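Local atomic coordinates of putative uncharacterized protein (Bacteroides eggerthii DSM 20697, PDB entry 5BYP), a protein that is of unknown function but belongs to a lipocalin-like family of the calycin clan, whose antiparallel beta-barrels often bind small hydrophobic ligands. Residues Phe39-Cys43 / Phe92-Gly96; His80-Val84 / Gly96-Glu100. All coordinates share one frame. Numbering follows the deposited sequence.

Contact 1 (Phe39-Cys43 / Phe92-Gly96); sequences FLAYC and FFGWG
F39-C43 is a regular extended strand. F92 is the last residue of helix 87-92, and F93-G96 run on as a loop. The touching parts, end to end, point 136° apart, and the closest CA atoms, those of C43 and F92, are 7.6 Å apart. No hydrogen bond crosses the gap; it is filled mainly by side chains. F39, A41 and C43 point their CB atoms toward the loop, while L40 and Y42 point away. G94 leaves the helical path with positive phi (74°), and W95 then points its CB back toward the strand.

A41 is the hollow. Its small methyl lets two rings come close: A41 CB lies 3.7 Å from F92 CE1 and 3.7 Å from F93 CZ, the latter at the F93 ring edge. F92 (chi1 t) is the bump on the C43 side. Its CE2 sits 3.5 Å from C43 CB and 3.6 Å from Y42 O, with the carbonyl at the ring edge. C43 SG lies 5.2 Å from the F92 ring centroid, also edge-on, a sulfur-aromatic contact. This is core packing of a lipocalin-like barrel: the helix end and loop lay aromatic rings against one face of strand 38-43, hydrogen-bonded to strands 30-35 and 51-60. F93 (chi1 m), its CB sideways, brings the tip of its ring against both A41 and F39, and meets F53 edge-to-face. F39 (chi1 t) puts its CE2 4.2 Å from F93 CE1, at the F39 ring edge, and 4.5 Å from W95 CH2. W95 (chi1 m) extends the cluster onto I66 and L68.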
loop_
_atom_site.group_PDB
_atom_site.type_symbol
_atom_site.label_atom_id
_atom_site.label_comp_id
_atom_site.label_asym_id
_atom_site.label_seq_id
_atom_site.Cartn_x
_atom_site.Cartn_y
_atom_site.Cartn_z
ATOM N N PHE A 39 -7.109 2.148 -6.167
ATOM C CA PHE A 39 -6.224 1.329 -5.372
ATOM C C PHE A 39 -7.010 0.486 -4.393
ATOM O O PHE A 39 -7.999 0.944 -3.827
ATOM C CB PHE A 39 -5.225 2.214 -4.637
ATOM C CG PHE A 39 -4.328 1.480 -3.686
ATOM C CD1 PHE A 39 -3.266 0.702 -4.160
ATOM C CD2 PHE A 39 -4.525 1.571 -2.307
ATOM C CE1 PHE A 39 -2.431 0.016 -3.279
ATOM C CE2 PHE A 39 -3.671 0.891 -1.420
ATOM C CZ PHE A 39 -2.627 0.126 -1.915
ATOM N N LEU A 40 -6.569 -0.760 -4.212
ATOM C CA LEU A 40 -7.120 -1.744 -3.280
ATOM C C LEU A 40 -6.007 -2.364 -2.499
ATOM O O LEU A 40 -4.927 -2.582 -3.046
ATOM C CB LEU A 40 -7.889 -2.846 -4.044
ATOM C CG LEU A 40 -9.062 -2.386 -4.918
ATOM C CD1 LEU A 40 -9.425 -3.439 -5.935
ATOM C CD2 LEU A 40 -10.289 -1.983 -4.070
ATOM N N ALA A 41 -6.250 -2.690 -1.240
ATOM C CA ALA A 41 -5.268 -3.375 -0.411
ATOM C C ALA A 41 -5.994 -4.335 0.540
ATOM O O ALA A 41 -7.100 -4.008 1.000
ATOM C CB ALA A 41 -4.438 -2.366 0.359
ATOM N N TYR A 42 -5.434 -5.559 0.764
ATOM C CA TYR A 42 -6.072 -6.554 1.644
ATOM C C TYR A 42 -5.061 -7.301 2.527
ATOM O O TYR A 42 -3.956 -7.644 2.083
ATOM C CB TYR A 42 -6.916 -7.590 0.863
ATOM C CG TYR A 42 -7.109 -7.313 -0.611
ATOM C CD1 TYR A 42 -8.073 -6.410 -1.052
ATOM C CD2 TYR A 42 -6.433 -8.051 -1.568
ATOM C CE1 TYR A 42 -8.272 -6.163 -2.410
ATOM C CE2 TYR A 42 -6.645 -7.839 -2.929
ATOM C CZ TYR A 42 -7.571 -6.894 -3.347
ATOM O OH TYR A 42 -7.799 -6.679 -4.690
ATOM N N CYS A 43 -5.485 -7.569 3.782
ATOM C CA CYS A 43 -4.748 -8.326 4.791
ATOM C C CYS A 43 -5.461 -9.612 5.035
ATOM O O CYS A 43 -6.621 -9.604 5.426
ATOM C CB CYS A 43 -4.599 -7.529 6.076
ATOM S SG CYS A 43 -3.449 -8.257 7.250
ATOM N N PHE A 92 -1.053 -2.125 9.109
ATOM C CA PHE A 92 -0.935 -2.450 7.713
ATOM C C PHE A 92 -0.198 -1.356 6.957
ATOM O O PHE A 92 0.795 -1.635 6.303
ATOM C CB PHE A 92 -2.314 -2.671 7.155
ATOM C CG PHE A 92 -2.355 -3.302 5.801
ATOM C CD1 PHE A 92 -2.367 -2.524 4.659
ATOM C CD2 PHE A 92 -2.476 -4.680 5.664
ATOM C CE1 PHE A 92 -2.458 -3.111 3.402
ATOM C CE2 PHE A 92 -2.581 -5.263 4.404
ATOM C CZ PHE A 92 -2.566 -4.477 3.283
ATOM N N PHE A 93 -0.645 -0.118 7.048
ATOM C CA PHE A 93 0.043 0.912 6.304
ATOM C C PHE A 93 1.091 1.614 7.138
ATOM O O PHE A 93 2.265 1.572 6.774
ATOM C CB PHE A 93 -0.947 1.921 5.731
ATOM C CG PHE A 93 -1.897 1.305 4.746
ATOM C CD1 PHE A 93 -1.464 0.932 3.477
ATOM C CD2 PHE A 93 -3.213 1.036 5.103
ATOM C CE1 PHE A 93 -2.355 0.386 2.547
ATOM C CE2 PHE A 93 -4.098 0.480 4.181
ATOM C CZ PHE A 93 -3.672 0.190 2.893
ATOM N N GLY A 94 0.662 2.278 8.217
ATOM C CA GLY A 94 1.542 3.061 9.075
ATOM C C GLY A 94 1.954 4.351 8.399
ATOM O O GLY A 94 2.971 4.940 8.752
ATOM N N TRP A 95 1.154 4.806 7.434
ATOM C CA TRP A 95 1.426 6.002 6.628
ATOM C C TRP A 95 1.135 7.315 7.368
ATOM O O TRP A 95 1.274 8.396 6.771
ATOM C CB TRP A 95 0.605 5.974 5.329
ATOM C CG TRP A 95 0.899 4.814 4.426
ATOM C CD1 TRP A 95 1.920 3.914 4.538
ATOM C CD2 TRP A 95 0.227 4.508 3.200
ATOM N NE1 TRP A 95 1.886 3.027 3.487
ATOM C CE2 TRP A 95 0.849 3.361 2.657
ATOM C CE3 TRP A 95 -0.899 5.045 2.545
ATOM C CZ2 TRP A 95 0.394 2.750 1.496
ATOM C CZ3 TRP A 95 -1.361 4.425 1.402
ATOM C CH2 TRP A 95 -0.713 3.299 0.880
ATOM N N GLY A 96 0.720 7.218 8.630
ATOM C CA GLY A 96 0.450 8.383 9.460
ATOM C C GLY A 96 -0.910 8.989 9.228
ATOM O O GLY A 96 -1.699 8.477 8.428
#

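Contact 2 (His80-Val84 / Gly96-Glu100); sequences HEELV and GDTGE
H80-V84 is the last turn of helix 77-84, with V84 N bonded to H80 O at 2.9 Å. G96-G99 form a type I beta turn, with G99 N bonded to G96 O at 3.2 Å. E100 then starts strand 100-108. The closest CA atoms are those of V84 and D97, 5.6 Å apart. G96 and G99 both have positive phi (82° and 67°). A CB on G99 would point at the helix and clash with H80 CE1, so glycine lets the turn sit close.

H80 and V84, one helical turn apart, both point toward the turn. H80 (chi1 t, chi2 79°) presents its ring edge. H80 NE2 donates a hydrogen bond to D97 O at 2.8 Å, and H80 CE1 lies 3.2 Å from T98 O. V84 (chi1 m) packs beside it, V84 CG1 lying 3.5 Å from D97 O and 4.0 Å from G99 CA. E81 (chi1 m, chi2 m) brings its carboxylate close to that of D97 (chi1 t), E81 OE2 2.9 Å from D97 OD1, a like-charge pair and not a hydrogen bond. The contact joins the last turn of helix 77-84 to the loop before strand 100-108. H80 ND1, hydrogen-bonded to P70 O, also ties the helix to the chain just after strand 63-68.

With a carbonyl at each ring nitrogen, H80 is probably protonated on both. E77 adds another carboxylate close to E81. Carboxylates as close as E81 and D97 repel if both are charged, so one may carry a proton; the coordinates do not settle it.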
loop_
_atom_site.group_PDB
_atom_site.type_symbol
_atom_site.label_atom_id
_atom_site.label_comp_id
_atom_site.label_asym_id
_atom_site.label_seq_id
_atom_site.Cartn_x
_atom_site.Cartn_y
_atom_site.Cartn_z
ATOM N N HIS A 80 -12.165 10.020 7.911
ATOM C CA HIS A 80 -10.708 9.884 7.707
ATOM C C HIS A 80 -10.018 9.593 9.035
ATOM O O HIS A 80 -9.220 8.671 9.111
ATOM C CB HIS A 80 -10.115 11.155 7.070
ATOM C CG HIS A 80 -8.648 11.043 6.733
ATOM N ND1 HIS A 80 -8.216 10.379 5.603
ATOM C CD2 HIS A 80 -7.567 11.540 7.376
ATOM C CE1 HIS A 80 -6.904 10.487 5.601
ATOM N NE2 HIS A 80 -6.467 11.166 6.647
ATOM N N GLU A 81 -10.361 10.373 10.093
ATOM C CA GLU A 81 -9.781 10.213 11.420
ATOM C C GLU A 81 -10.166 8.847 12.042
ATOM O O GLU A 81 -9.309 8.213 12.674
ATOM C CB GLU A 81 -10.151 11.368 12.356
ATOM C CG GLU A 81 -9.347 12.637 12.074
ATOM C CD GLU A 81 -7.831 12.509 11.975
ATOM O OE1 GLU A 81 -7.199 12.094 12.967
ATOM O OE2 GLU A 81 -7.273 12.842 10.909
ATOM N N GLU A 82 -11.403 8.343 11.773
ATOM C CA GLU A 82 -11.807 6.998 12.213
ATOM C C GLU A 82 -10.921 5.920 11.561
ATOM O O GLU A 82 -10.650 4.899 12.178
ATOM C CB GLU A 82 -13.294 6.724 11.894
ATOM C CG GLU A 82 -14.269 7.537 12.741
ATOM C CD GLU A 82 -15.749 7.403 12.407
ATOM O OE1 GLU A 82 -16.121 6.422 11.722
ATOM O OE2 GLU A 82 -16.542 8.264 12.860
ATOM N N LEU A 83 -10.448 6.165 10.333
ATOM C CA LEU A 83 -9.635 5.201 9.587
ATOM C C LEU A 83 -8.178 5.250 10.005
ATOM O O LEU A 83 -7.615 4.218 10.345
ATOM C CB LEU A 83 -9.761 5.478 8.063
ATOM C CG LEU A 83 -8.712 4.854 7.139
ATOM C CD1 LEU A 83 -8.881 3.369 7.062
ATOM C CD2 LEU A 83 -8.760 5.474 5.743
ATOM N N VAL A 84 -7.549 6.445 9.927
ATOM C CA VAL A 84 -6.110 6.623 10.168
ATOM C C VAL A 84 -5.724 6.385 11.639
ATOM O O VAL A 84 -4.534 6.261 11.918
ATOM C CB VAL A 84 -5.548 7.985 9.660
ATOM C CG1 VAL A 84 -5.554 8.036 8.152
ATOM C CG2 VAL A 84 -6.302 9.171 10.242
ATOM N N GLY A 96 0.720 7.218 8.630
ATOM C CA GLY A 96 0.450 8.383 9.460
ATOM C C GLY A 96 -0.910 8.989 9.228
ATOM O O GLY A 96 -1.699 8.477 8.428
ATOM N N ASP A 97 -1.168 10.130 9.885
ATOM C CA ASP A 97 -2.455 10.843 9.875
ATOM C C ASP A 97 -2.945 11.207 8.464
ATOM O O ASP A 97 -4.159 11.298 8.242
ATOM C CB ASP A 97 -2.333 12.121 10.714
ATOM C CG ASP A 97 -3.605 12.913 10.854
ATOM O OD1 ASP A 97 -4.501 12.483 11.648
ATOM O OD2 ASP A 97 -3.719 13.955 10.189
ATOM N N THR A 98 -2.021 11.431 7.528
ATOM C CA THR A 98 -2.389 11.901 6.194
ATOM C C THR A 98 -3.122 10.794 5.358
ATOM O O THR A 98 -3.963 11.135 4.519
ATOM C CB THR A 98 -1.158 12.467 5.467
ATOM O OG1 THR A 98 -1.591 13.260 4.369
ATOM C CG2 THR A 98 -0.188 11.387 4.983
ATOM N N GLY A 99 -2.783 9.513 5.598
ATOM C CA GLY A 99 -3.357 8.388 4.862
ATOM C C GLY A 99 -2.929 8.392 3.412
ATOM O O GLY A 99 -3.702 8.033 2.519
ATOM N N GLU A 100 -1.699 8.856 3.182
ATOM C CA GLU A 100 -1.064 9.003 1.882
ATOM C C GLU A 100 0.413 8.703 2.004
ATOM O O GLU A 100 1.034 9.141 2.965
ATOM C CB GLU A 100 -1.273 10.446 1.357
ATOM C CG GLU A 100 -0.915 10.655 -0.128
ATOM C CD GLU A 100 0.541 10.789 -0.596
ATOM O OE1 GLU A 100 1.457 10.942 0.248
ATOM O OE2 GLU A 100 0.752 10.790 -1.831
#

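In the fold
Contacts 1 and 2 lie on one continuous run of chain, F92 to E100, and share G96. Their centres are 11 Å apart. The F92, F93 and W95 side chains are buried, and contact 1 is centred about 5 Å from the centre of the chain. The second half of the run reaches outward to helix 77-84, where contact 2 is centred about 13 Å from the centre of the chain. The character changes from aromatic packing to a mainly polar contact. The two contacts also touch by packing, W95 CE3 lying 3.9 Å from E100 C. Y89 also holds the shared residue, through a hydrogen bond between its hydroxyl and G96 O. No ligand site is established for either contact.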